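Local coordinates for decapping nuclease RAI1 (PDB 5BTO), which removes the entire NAD cap from the 5' ends of NAD-capped RNAs as a metal-dependent hydrolase, and binds and stimulates the exoribonuclease RAT1, at residues T113-M118 and F144-D148; F180-K184 and M210-Y214; Y217-I221 and L251-M255; M255-T259 and T279-C283; I288-Y293 and V305-T310. Residue numbers count along the deposited sequence, not the author numbering.

From the N terminus, contact 1 closes first: 25 residues, including strand 132-139, separate T113-M118 from F144-D148, and it joins two neighbouring strands of the large mixed sheet. Contact 2 then brings the loop before strand 216-225 back onto helix 169-188. Contact 3 opens just beyond that loop and ties the large sheet to the start of strand 254-261. Contact 4 begins on M255, where contact 3 ends, and lays helix 266-286 over that strand; contact 5 adds the following hairpin to the four-stranded sheet that holds strand 254-261. None of the loops nest or cross. In space, R115 of contact 1 packs on Q282 of contact 4, and T259 of contact 4 lies against G182 of contact 2.

Contact 1: T113-M118 and F144-D148; sequences TYRGLM and FINSD
This is a buried strand-to-strand contact in the large mixed sheet, where strand 111-114 runs parallel to strand 142-147 and then turns into helix 115-123. T113 faces I145 with their CA atoms 5.1 Å apart. T113 and Y114 are extended; Y114 takes the N-cap position, and from R115 to M118 the backbone is helical. The second segment is extended from F144 through S147, with D148 at the N-cap of the next helix. T113, in the t rotamer, sends OG1 to the carbonyl O of I145 at 2.8 Å, a hydrogen bond that suits a small hydroxyl at the end of a parallel pairing. L117 (m, t) turns back from the first helical turn and lays CD1 over the strand, 3.4 Å from CA of N146 and 3.5 Å from N of S147; an apolar leucine suits this buried place beside I145 and N146. Flexible M118 brings CE to 4.2 Å from CG2 of I145. The Y114 ring (chi1 -85°) passes N146, CD2 to OD1 4.2 Å, while its hydroxyl bonds to D86 and N146 ND2 to S85. The strand-to-helix junction carries Y114, R115 and G116, three of the substrate-binding residues of the RAI1 active site.

Contact 2: F180-K184 and M210-Y214; sequences FSGYK and MVNNY
V211 is the central residue of this contact, a loop residue set against one side of helix 169-188 where F180, Y183 and K184 converge. Its t rotamer (chi1 175°) directs CG1 to 3.5 Å from CB of Y183 and CG2 to 3.8 Å from CD of K184, while its CB lies 3.8 Å from CE1 of F180. A compact beta-branched residue fits this gap. F180 leaves the helix sideways at CA-CB, but its t rotamer (chi1 171°, chi2 82°) brings CE1 back to V211; K184 (t, p, t, t) contributes its aliphatic chain. Y183 adopts m (chi1 -62°, chi2 -77°), so that its ring extends along the loop to N213, whose CB sits over the ring face in a CH-pi contact, 3.8 Å from the centroid. N213 (chi1 70°) bonds through OD1 to I78. The helix is regular, K184 N to F180 O being 2.9 Å, whereas V211 and N212 are extended and N213 bends (phi/psi -119/18). K184 and V211 are nearest, CA to CA 6.2 Å. Edge-to-face partners F75 and Y72 extend the F180 aromatic cluster. This helix-loop packing flanks the metal site, since Y183 lies beside the metal ligand E186.

Contact 3: Y217-I221 and L251-M255; sequences YISVI and LSHYM
Y217-I221 is a fully extended strand with alternating side chains, whereas L251-H253 forms a 3-10 turn that straightens at Y254 into strand 254-261; Y254 N bonds to L251 O at 3.1 Å. The backbones stay apart, S219 CA to L251 CA being 8.5 Å, so side chains bridge the gap. Y217, S219 and I221 point across. Here the large mixed sheet, through strand 216-225, meets the start of strand 254-261 of the smaller sheet, which makes this an interface between two sheets of the PD-(D/E)XK-type nuclease fold. Y217 (t, chi2 72°) donates from OH to OH of Y254 (m, chi2 -27°) at 2.7 Å. The edge of its ring addresses the face of Y254 in an offset T-shaped pair, centroids 5.9 Å apart and planes at 79°. Small S219 lets the Y254 ring approach, its OG 3.9 Å from CE2; S219 OG and Y254 OH both hydrogen-bond to E28. Further along, I221 CG2 meets L251 CD2 at 3.7 Å, an apolar contact at the far end from Y217.

Contact 4: M255-T259 and T279-C283; sequences MELKT and TWAQC
M255 starts the strand with its side chain turned away from helix 266-286, which runs nearly antiparallel to the strand, at 156° with 10.4 Å between the axes. E256 is the first to face the helix: its CB rests 3.8 Å from SG of C283, a small residue that allows this approach (CA to CA 7.6 Å), and chi1 -176° with chi2 86° bends the carboxylate toward K258. L257 is out of the helix's reach. K258 (m, m, t, t) curls back, so NZ makes a salt bridge with E256 OE2 at 2.6 Å and a hydrogen bond to OE1 of Q282 at 3.1 Å. Its CE also lies 3.5 Å from OG1 of T279, whose hydroxyl is bonded to Y293. A long, charged lysine can thus join an acidic and an amide group. Strand and helix begin a right-handed beta-alpha-beta crossover carrying the E-L-K form of the (D/E)XK signature: E256, nearby D237 and L257, the last probably through its backbone carbonyl, bind the divalent metal, K258 and Q282 the substrate.

Contact 5: I288-Y293 and V305-T310; sequences IRKVVY and VELYKT
At the apolar centre V292 (t) packs CG1 against CG1 of V305 at 3.4 Å and CG2 against CD1 of L307 at 3.8 Å, beta-branched and leucine side chains sharing one face of the sheet. On the other face V291 and Y308 pair, CB to CB 4.4 Å, and Y293 CD2 nears Y308 CE1 at 4.1 Å; helix 266-286 covers this side, and Y293 OH bonds to T279. Strands 290-293 and 305-309 run antiparallel at 159°, axes 4.7 Å apart. V291-Y308 and Y293-E306 are hydrogen-bonded pairs: V291 N to Y308 O 3.0 Å, Y308 N to V291 O 2.8 Å, Y293 N to E306 O and E306 N to Y293 O both 2.9 Å. K290-K309 and V292-L307 are non-hydrogen-bonded pairs. T310 (m), past the strand, makes two hydrogen bonds, N to R289 O at 3.0 Å and OG1 to I288 O at 2.7 Å. The charged R289, E306 and K309 are exposed. Backbone hydrogen bonds thus set the register, while V291, Y293 and Y308 face helix 266-286.

Contact 1: T113-M118 and F144-D148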
# COMPACT_ATOMS: atom_id res chain seq x y z
N THR A 113 -18.79 15.62 -1.80
CA THR A 113 -17.85 15.90 -2.87
C THR A 113 -18.48 15.75 -4.24
O THR A 113 -19.70 15.57 -4.35
CB THR A 113 -16.61 14.98 -2.75
OG1 THR A 113 -15.56 15.42 -3.63
CG2 THR A 113 -16.98 13.53 -3.04
N TYR A 114 -17.66 15.84 -5.28
CA TYR A 114 -18.12 15.68 -6.66
C TYR A 114 -17.72 14.31 -7.23
O TYR A 114 -16.63 13.80 -6.99
CB TYR A 114 -17.54 16.78 -7.56
CG TYR A 114 -18.33 18.07 -7.55
CD1 TYR A 114 -19.45 18.22 -8.36
CD2 TYR A 114 -17.95 19.14 -6.77
CE1 TYR A 114 -20.18 19.39 -8.36
CE2 TYR A 114 -18.68 20.32 -6.76
CZ TYR A 114 -19.79 20.44 -7.56
OH TYR A 114 -20.52 21.61 -7.57
N ARG A 115 -18.60 13.76 -8.06
CA ARG A 115 -18.37 12.47 -8.69
C ARG A 115 -17.07 12.41 -9.47
O ARG A 115 -16.38 11.41 -9.43
CB ARG A 115 -19.51 12.13 -9.66
CG ARG A 115 -19.15 11.05 -10.68
CD ARG A 115 -20.10 10.99 -11.88
NE ARG A 115 -19.92 12.09 -12.83
CZ ARG A 115 -20.91 12.62 -13.54
NH1 ARG A 115 -22.15 12.15 -13.40
NH2 ARG A 115 -20.67 13.61 -14.38
N GLY A 116 -16.75 13.49 -10.18
CA GLY A 116 -15.57 13.50 -11.03
C GLY A 116 -14.30 13.32 -10.23
O GLY A 116 -13.34 12.71 -10.69
N LEU A 117 -14.29 13.85 -9.01
CA LEU A 117 -13.10 13.75 -8.18
C LEU A 117 -12.94 12.31 -7.69
O LEU A 117 -11.82 11.80 -7.59
CB LEU A 117 -13.18 14.71 -6.99
CG LEU A 117 -13.41 16.18 -7.39
CD1 LEU A 117 -13.53 17.07 -6.15
CD2 LEU A 117 -12.31 16.68 -8.32
N MET A 118 -14.05 11.66 -7.37
CA MET A 118 -14.00 10.27 -6.91
C MET A 118 -13.65 9.34 -8.07
O MET A 118 -12.95 8.35 -7.89
CB MET A 118 -15.31 9.87 -6.22
CG MET A 118 -15.62 10.72 -4.98
SD MET A 118 -14.34 10.63 -3.70
CE MET A 118 -13.42 12.13 -4.02
N PHE A 144 -15.28 17.57 3.54
CA PHE A 144 -15.61 18.23 2.28
C PHE A 144 -14.40 18.13 1.37
O PHE A 144 -13.28 18.46 1.78
CB PHE A 144 -16.01 19.69 2.53
CG PHE A 144 -17.24 19.84 3.37
CD1 PHE A 144 -17.19 19.65 4.75
CD2 PHE A 144 -18.45 20.16 2.79
CE1 PHE A 144 -18.32 19.78 5.53
CE2 PHE A 144 -19.60 20.29 3.57
CZ PHE A 144 -19.54 20.10 4.94
N ILE A 145 -14.60 17.65 0.14
CA ILE A 145 -13.48 17.40 -0.77
C ILE A 145 -13.71 18.10 -2.10
O ILE A 145 -14.76 17.90 -2.74
CB ILE A 145 -13.31 15.89 -1.03
CG1 ILE A 145 -13.12 15.15 0.31
CG2 ILE A 145 -12.12 15.62 -1.98
CD1 ILE A 145 -12.91 13.65 0.18
N ASN A 146 -12.75 18.92 -2.52
CA ASN A 146 -12.80 19.52 -3.85
C ASN A 146 -11.43 19.57 -4.49
O ASN A 146 -10.42 19.40 -3.81
CB ASN A 146 -13.38 20.95 -3.82
CG ASN A 146 -13.85 21.41 -5.21
OD1 ASN A 146 -14.04 20.60 -6.12
ND2 ASN A 146 -14.03 22.71 -5.37
N SER A 147 -11.39 19.81 -5.79
CA SER A 147 -10.12 20.12 -6.44
C SER A 147 -9.64 21.49 -5.98
O SER A 147 -10.42 22.29 -5.46
CB SER A 147 -10.30 20.13 -7.96
OG SER A 147 -11.39 20.96 -8.34
N ASP A 148 -8.36 21.76 -6.18
CA ASP A 148 -7.80 23.05 -5.81
C ASP A 148 -7.82 24.01 -6.99
O ASP A 148 -7.26 23.73 -8.05
CB ASP A 148 -6.39 22.88 -5.27
CG ASP A 148 -5.80 24.18 -4.75
OD1 ASP A 148 -6.16 24.59 -3.63
OD2 ASP A 148 -4.98 24.78 -5.46

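Contact 2: F180-K184 and M210-Y214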
# COMPACT_ATOMS: atom_id res chain seq x y z
N PHE A 180 -15.81 19.40 -29.30
CA PHE A 180 -17.10 19.90 -29.75
C PHE A 180 -18.05 18.77 -30.10
O PHE A 180 -19.23 18.80 -29.75
CB PHE A 180 -16.92 20.82 -30.96
CG PHE A 180 -18.21 21.21 -31.62
CD1 PHE A 180 -18.99 22.24 -31.11
CD2 PHE A 180 -18.66 20.54 -32.75
CE1 PHE A 180 -20.18 22.60 -31.72
CE2 PHE A 180 -19.85 20.89 -33.36
CZ PHE A 180 -20.62 21.92 -32.84
N SER A 181 -17.53 17.76 -30.79
CA SER A 181 -18.33 16.64 -31.27
C SER A 181 -19.13 15.94 -30.17
O SER A 181 -20.22 15.43 -30.42
CB SER A 181 -17.47 15.63 -32.05
OG SER A 181 -16.59 14.91 -31.19
N GLY A 182 -18.60 15.92 -28.95
CA GLY A 182 -19.30 15.31 -27.83
C GLY A 182 -20.54 16.10 -27.46
O GLY A 182 -21.62 15.53 -27.27
N TYR A 183 -20.39 17.41 -27.37
CA TYR A 183 -21.52 18.29 -27.12
C TYR A 183 -22.52 18.28 -28.28
O TYR A 183 -23.73 18.35 -28.06
CB TYR A 183 -21.05 19.72 -26.83
CG TYR A 183 -20.17 19.84 -25.60
CD1 TYR A 183 -20.71 19.80 -24.33
CD2 TYR A 183 -18.79 19.97 -25.72
CE1 TYR A 183 -19.91 19.90 -23.20
CE2 TYR A 183 -17.98 20.07 -24.60
CZ TYR A 183 -18.55 20.04 -23.35
OH TYR A 183 -17.75 20.14 -22.23
N LYS A 184 -22.01 18.19 -29.50
CA LYS A 184 -22.88 18.14 -30.68
C LYS A 184 -23.72 16.86 -30.64
O LYS A 184 -24.92 16.89 -30.93
CB LYS A 184 -22.06 18.19 -31.97
CG LYS A 184 -22.87 18.07 -33.26
CD LYS A 184 -23.79 19.27 -33.48
CE LYS A 184 -24.42 19.23 -34.87
NZ LYS A 184 -25.13 20.50 -35.22
N MET A 210 -28.00 25.45 -32.15
CA MET A 210 -26.72 25.89 -31.59
C MET A 210 -26.30 25.00 -30.43
O MET A 210 -27.13 24.52 -29.67
CB MET A 210 -26.80 27.35 -31.14
CG MET A 210 -25.49 27.92 -30.61
SD MET A 210 -25.61 29.68 -30.25
CE MET A 210 -23.96 30.03 -29.67
N VAL A 211 -24.99 24.78 -30.31
CA VAL A 211 -24.44 23.92 -29.26
C VAL A 211 -23.67 24.73 -28.23
O VAL A 211 -22.95 25.67 -28.59
CB VAL A 211 -23.51 22.85 -29.86
CG1 VAL A 211 -22.85 22.03 -28.75
CG2 VAL A 211 -24.27 21.95 -30.81
N ASN A 212 -23.82 24.37 -26.96
CA ASN A 212 -23.16 25.08 -25.87
C ASN A 212 -22.76 24.13 -24.74
O ASN A 212 -23.29 23.02 -24.62
CB ASN A 212 -24.05 26.19 -25.32
CG ASN A 212 -25.11 25.66 -24.36
OD1 ASN A 212 -24.85 25.47 -23.17
ND2 ASN A 212 -26.32 25.43 -24.87
N ASN A 213 -21.82 24.57 -23.90
CA ASN A 213 -21.47 23.78 -22.73
C ASN A 213 -21.72 24.53 -21.42
O ASN A 213 -21.20 24.17 -20.37
CB ASN A 213 -20.03 23.26 -22.81
CG ASN A 213 -18.99 24.36 -22.67
OD1 ASN A 213 -19.33 25.54 -22.60
ND2 ASN A 213 -17.73 23.97 -22.61
N TYR A 214 -22.54 25.58 -21.50
CA TYR A 214 -22.99 26.29 -20.32
C TYR A 214 -24.01 25.46 -19.55
O TYR A 214 -23.94 25.36 -18.32
CB TYR A 214 -23.63 27.63 -20.70
CG TYR A 214 -22.64 28.73 -20.92
CD1 TYR A 214 -21.92 28.81 -22.11
CD2 TYR A 214 -22.42 29.71 -19.96
CE1 TYR A 214 -21.01 29.83 -22.32
CE2 TYR A 214 -21.51 30.73 -20.16
CZ TYR A 214 -20.81 30.78 -21.35
OH TYR A 214 -19.90 31.79 -21.56

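Contact 3: Y217-I221 and L251-M255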
# COMPACT_ATOMS: atom_id res chain seq x y z
N TYR A 217 -27.01 19.82 -16.01
CA TYR A 217 -27.99 19.29 -15.06
C TYR A 217 -27.22 18.42 -14.07
O TYR A 217 -26.51 17.49 -14.46
CB TYR A 217 -29.05 18.46 -15.80
CG TYR A 217 -30.03 17.75 -14.89
CD1 TYR A 217 -31.01 18.46 -14.20
CD2 TYR A 217 -29.99 16.38 -14.72
CE1 TYR A 217 -31.91 17.82 -13.37
CE2 TYR A 217 -30.90 15.73 -13.89
CZ TYR A 217 -31.85 16.46 -13.22
OH TYR A 217 -32.75 15.81 -12.41
N ILE A 218 -27.33 18.76 -12.78
CA ILE A 218 -26.49 18.10 -11.77
C ILE A 218 -27.36 17.34 -10.78
O ILE A 218 -28.20 17.94 -10.10
CB ILE A 218 -25.64 19.12 -10.98
CG1 ILE A 218 -24.88 20.05 -11.92
CG2 ILE A 218 -24.67 18.40 -10.01
CD1 ILE A 218 -23.84 19.35 -12.76
N SER A 219 -27.15 16.03 -10.72
CA SER A 219 -27.83 15.19 -9.75
C SER A 219 -26.95 15.05 -8.51
O SER A 219 -25.74 14.86 -8.61
CB SER A 219 -28.12 13.81 -10.35
OG SER A 219 -28.62 12.91 -9.38
N VAL A 220 -27.56 15.16 -7.33
CA VAL A 220 -26.82 14.94 -6.09
C VAL A 220 -27.41 13.75 -5.36
O VAL A 220 -28.61 13.72 -5.05
CB VAL A 220 -26.82 16.19 -5.19
CG1 VAL A 220 -25.84 15.99 -4.03
CG2 VAL A 220 -26.46 17.42 -5.99
N ILE A 221 -26.55 12.78 -5.07
CA ILE A 221 -26.99 11.48 -4.59
C ILE A 221 -26.38 11.16 -3.25
O ILE A 221 -25.32 11.69 -2.89
CB ILE A 221 -26.61 10.35 -5.58
CG1 ILE A 221 -25.08 10.20 -5.68
CG2 ILE A 221 -27.19 10.63 -6.97
CD1 ILE A 221 -24.65 8.90 -6.33
N LEU A 251 -32.72 7.84 -10.39
CA LEU A 251 -31.41 7.54 -11.02
C LEU A 251 -31.51 6.51 -12.14
O LEU A 251 -30.79 6.59 -13.14
CB LEU A 251 -30.38 7.04 -10.00
CG LEU A 251 -29.81 8.08 -9.05
CD1 LEU A 251 -28.95 7.37 -8.03
CD2 LEU A 251 -29.01 9.14 -9.81
N SER A 252 -32.38 5.53 -11.95
CA SER A 252 -32.53 4.44 -12.90
C SER A 252 -33.07 4.93 -14.23
O SER A 252 -33.08 4.18 -15.20
CB SER A 252 -33.42 3.33 -12.34
OG SER A 252 -34.78 3.74 -12.29
N HIS A 253 -33.52 6.18 -14.27
CA HIS A 253 -34.09 6.77 -15.49
C HIS A 253 -33.12 7.67 -16.26
O HIS A 253 -33.46 8.23 -17.31
CB HIS A 253 -35.37 7.52 -15.15
CG HIS A 253 -36.43 6.64 -14.58
ND1 HIS A 253 -37.33 5.96 -15.37
CD2 HIS A 253 -36.74 6.33 -13.30
CE1 HIS A 253 -38.15 5.26 -14.60
NE2 HIS A 253 -37.82 5.47 -13.34
N TYR A 254 -31.90 7.80 -15.74
CA TYR A 254 -30.88 8.65 -16.35
C TYR A 254 -29.98 7.85 -17.29
O TYR A 254 -29.89 6.63 -17.19
CB TYR A 254 -29.99 9.26 -15.27
CG TYR A 254 -30.64 10.29 -14.38
CD1 TYR A 254 -31.72 11.05 -14.83
CD2 TYR A 254 -30.16 10.53 -13.10
CE1 TYR A 254 -32.30 12.01 -14.00
CE2 TYR A 254 -30.73 11.48 -12.28
CZ TYR A 254 -31.80 12.22 -12.73
OH TYR A 254 -32.37 13.17 -11.92
N MET A 255 -29.32 8.55 -18.20
CA MET A 255 -28.42 7.89 -19.15
C MET A 255 -27.26 8.82 -19.47
O MET A 255 -27.42 10.05 -19.49
CB MET A 255 -29.19 7.49 -20.43
CG MET A 255 -28.42 6.56 -21.38
SD MET A 255 -29.47 5.73 -22.60
CE MET A 255 -30.20 7.18 -23.36

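Contact 4: M255-T259 and T279-C283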
# COMPACT_ATOMS: atom_id res chain seq x y z
N MET A 255 -29.32 8.55 -18.20
CA MET A 255 -28.42 7.89 -19.15
C MET A 255 -27.26 8.82 -19.47
O MET A 255 -27.42 10.05 -19.49
CB MET A 255 -29.19 7.49 -20.43
CG MET A 255 -28.42 6.56 -21.38
SD MET A 255 -29.47 5.73 -22.60
CE MET A 255 -30.20 7.18 -23.36
N GLU A 256 -26.09 8.25 -19.69
CA GLU A 256 -24.91 9.00 -20.10
C GLU A 256 -24.77 8.94 -21.62
O GLU A 256 -25.12 7.94 -22.24
CB GLU A 256 -23.68 8.37 -19.45
CG GLU A 256 -22.38 9.10 -19.71
CD GLU A 256 -22.15 10.22 -18.72
OE1 GLU A 256 -22.91 10.30 -17.73
OE2 GLU A 256 -21.21 11.01 -18.92
N LEU A 257 -24.25 10.01 -22.22
CA LEU A 257 -24.01 10.07 -23.67
C LEU A 257 -22.55 10.41 -23.95
O LEU A 257 -22.05 11.43 -23.49
CB LEU A 257 -24.89 11.14 -24.31
CG LEU A 257 -26.39 10.96 -24.09
CD1 LEU A 257 -27.17 12.13 -24.66
CD2 LEU A 257 -26.85 9.65 -24.71
N LYS A 258 -21.87 9.56 -24.73
CA LYS A 258 -20.45 9.76 -25.01
C LYS A 258 -20.18 9.53 -26.48
O LYS A 258 -20.99 8.92 -27.18
CB LYS A 258 -19.61 8.76 -24.20
CG LYS A 258 -19.83 8.78 -22.71
CD LYS A 258 -19.21 10.00 -22.07
CE LYS A 258 -19.07 9.78 -20.56
NZ LYS A 258 -18.82 11.05 -19.82
N THR A 259 -19.02 9.99 -26.94
CA THR A 259 -18.58 9.74 -28.32
C THR A 259 -17.14 9.26 -28.35
O THR A 259 -16.36 9.53 -27.44
CB THR A 259 -18.66 11.00 -29.18
OG1 THR A 259 -17.69 11.95 -28.72
CG2 THR A 259 -20.05 11.61 -29.13
N THR A 279 -15.83 5.82 -18.23
CA THR A 279 -17.28 5.95 -18.26
C THR A 279 -17.95 4.99 -17.27
O THR A 279 -18.88 5.37 -16.56
CB THR A 279 -17.83 5.71 -19.68
OG1 THR A 279 -17.35 6.74 -20.54
CG2 THR A 279 -19.39 5.71 -19.68
N TRP A 280 -17.48 3.75 -17.21
CA TRP A 280 -17.99 2.81 -16.22
C TRP A 280 -17.83 3.41 -14.81
O TRP A 280 -18.75 3.38 -13.98
CB TRP A 280 -17.29 1.45 -16.30
CG TRP A 280 -17.64 0.62 -15.11
CD1 TRP A 280 -18.80 -0.08 -14.90
CD2 TRP A 280 -16.87 0.50 -13.90
NE1 TRP A 280 -18.79 -0.65 -13.65
CE2 TRP A 280 -17.62 -0.31 -13.02
CE3 TRP A 280 -15.62 0.98 -13.49
CZ2 TRP A 280 -17.15 -0.66 -11.75
CZ3 TRP A 280 -15.17 0.64 -12.22
CH2 TRP A 280 -15.93 -0.17 -11.37
N ALA A 281 -16.64 3.93 -14.53
CA ALA A 281 -16.37 4.46 -13.19
C ALA A 281 -17.35 5.57 -12.84
O ALA A 281 -17.91 5.58 -11.75
CB ALA A 281 -14.92 4.95 -13.07
N GLN A 282 -17.54 6.51 -13.77
CA GLN A 282 -18.45 7.65 -13.56
C GLN A 282 -19.87 7.19 -13.31
O GLN A 282 -20.55 7.66 -12.39
CB GLN A 282 -18.47 8.54 -14.80
CG GLN A 282 -17.20 9.31 -15.04
CD GLN A 282 -17.28 10.13 -16.31
OE1 GLN A 282 -18.37 10.39 -16.83
NE2 GLN A 282 -16.12 10.54 -16.83
N CYS A 283 -20.33 6.26 -14.14
CA CYS A 283 -21.71 5.79 -14.06
C CYS A 283 -21.95 4.91 -12.85
O CYS A 283 -22.98 5.02 -12.19
CB CYS A 283 -22.09 5.06 -15.35
SG CYS A 283 -22.21 6.21 -16.74

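Contact 5: I288-Y293 and V305-T310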
# COMPACT_ATOMS: atom_id res chain seq x y z
N ILE A 288 -25.82 5.48 -12.43
CA ILE A 288 -26.38 5.60 -13.78
C ILE A 288 -26.26 4.24 -14.46
O ILE A 288 -25.17 3.68 -14.51
CB ILE A 288 -25.64 6.66 -14.62
CG1 ILE A 288 -25.63 8.03 -13.95
CG2 ILE A 288 -26.21 6.72 -16.06
CD1 ILE A 288 -26.96 8.59 -13.65
N ARG A 289 -27.37 3.72 -14.99
CA ARG A 289 -27.44 2.32 -15.42
C ARG A 289 -27.29 2.13 -16.93
O ARG A 289 -27.15 1.01 -17.39
CB ARG A 289 -28.77 1.70 -14.98
CG ARG A 289 -28.97 1.72 -13.46
CD ARG A 289 -30.28 1.04 -13.06
NE ARG A 289 -30.56 1.16 -11.63
CZ ARG A 289 -31.57 0.56 -11.01
NH1 ARG A 289 -32.40 -0.21 -11.69
NH2 ARG A 289 -31.74 0.73 -9.70
N LYS A 290 -27.36 3.22 -17.68
CA LYS A 290 -27.28 3.13 -19.15
C LYS A 290 -26.32 4.16 -19.72
O LYS A 290 -26.25 5.29 -19.25
CB LYS A 290 -28.67 3.33 -19.78
CG LYS A 290 -29.70 2.22 -19.54
CD LYS A 290 -30.96 2.48 -20.37
CE LYS A 290 -32.21 1.74 -19.87
NZ LYS A 290 -31.97 0.34 -19.43
N VAL A 291 -25.58 3.75 -20.75
CA VAL A 291 -24.68 4.64 -21.46
C VAL A 291 -24.83 4.43 -22.96
O VAL A 291 -24.86 3.28 -23.42
CB VAL A 291 -23.20 4.30 -21.15
CG1 VAL A 291 -22.29 5.27 -21.88
CG2 VAL A 291 -22.94 4.31 -19.67
N VAL A 292 -24.90 5.51 -23.72
CA VAL A 292 -24.86 5.39 -25.18
C VAL A 292 -23.57 5.98 -25.72
O VAL A 292 -23.23 7.12 -25.43
CB VAL A 292 -26.06 6.08 -25.87
CG1 VAL A 292 -25.79 6.25 -27.36
CG2 VAL A 292 -27.33 5.26 -25.65
N TYR A 293 -22.83 5.19 -26.51
CA TYR A 293 -21.68 5.71 -27.24
C TYR A 293 -22.02 5.93 -28.70
O TYR A 293 -22.56 5.05 -29.37
CB TYR A 293 -20.48 4.76 -27.15
CG TYR A 293 -19.49 5.16 -26.09
CD1 TYR A 293 -18.48 6.08 -26.35
CD2 TYR A 293 -19.57 4.62 -24.81
CE1 TYR A 293 -17.57 6.44 -25.37
CE2 TYR A 293 -18.68 4.98 -23.82
CZ TYR A 293 -17.69 5.89 -24.10
OH TYR A 293 -16.80 6.24 -23.12
N VAL A 305 -24.09 3.73 -33.26
CA VAL A 305 -24.48 4.05 -31.89
C VAL A 305 -24.66 2.75 -31.14
O VAL A 305 -25.32 1.82 -31.65
CB VAL A 305 -25.81 4.83 -31.88
CG1 VAL A 305 -26.31 5.00 -30.46
CG2 VAL A 305 -25.67 6.18 -32.59
N GLU A 306 -24.10 2.66 -29.94
CA GLU A 306 -24.24 1.45 -29.14
C GLU A 306 -24.72 1.78 -27.74
O GLU A 306 -24.18 2.68 -27.09
CB GLU A 306 -22.90 0.70 -29.05
CG GLU A 306 -22.38 0.22 -30.41
CD GLU A 306 -23.16 -0.97 -30.96
OE1 GLU A 306 -23.98 -1.55 -30.22
OE2 GLU A 306 -22.94 -1.32 -32.14
N LEU A 307 -25.73 1.05 -27.30
CA LEU A 307 -26.27 1.16 -25.95
C LEU A 307 -25.61 0.13 -25.04
O LEU A 307 -25.55 -1.06 -25.39
CB LEU A 307 -27.78 0.91 -25.96
CG LEU A 307 -28.46 0.80 -24.59
CD1 LEU A 307 -28.43 2.13 -23.87
CD2 LEU A 307 -29.90 0.32 -24.74
N TYR A 308 -25.11 0.58 -23.89
CA TYR A 308 -24.53 -0.30 -22.89
C TYR A 308 -25.36 -0.25 -21.63
O TYR A 308 -25.89 0.80 -21.29
CB TYR A 308 -23.11 0.16 -22.51
CG TYR A 308 -22.10 0.07 -23.61
CD1 TYR A 308 -22.09 1.00 -24.64
CD2 TYR A 308 -21.14 -0.93 -23.62
CE1 TYR A 308 -21.16 0.92 -25.66
CE2 TYR A 308 -20.22 -1.02 -24.64
CZ TYR A 308 -20.24 -0.09 -25.66
OH TYR A 308 -19.32 -0.15 -26.69
N LYS A 309 -25.46 -1.37 -20.91
CA LYS A 309 -25.84 -1.27 -19.51
C LYS A 309 -24.55 -1.20 -18.70
O LYS A 309 -23.61 -1.94 -18.96
CB LYS A 309 -26.75 -2.41 -19.04
CG LYS A 309 -26.24 -3.82 -19.17
CD LYS A 309 -27.29 -4.78 -18.57
CE LYS A 309 -26.85 -6.24 -18.64
NZ LYS A 309 -27.82 -7.14 -17.97
N THR A 310 -24.50 -0.29 -17.74
CA THR A 310 -23.29 -0.07 -16.96
C THR A 310 -22.75 -1.38 -16.39
O THR A 310 -21.54 -1.63 -16.41
CB THR A 310 -23.57 0.95 -15.85
OG1 THR A 310 -24.03 2.16 -16.45
CG2 THR A 310 -22.29 1.24 -15.03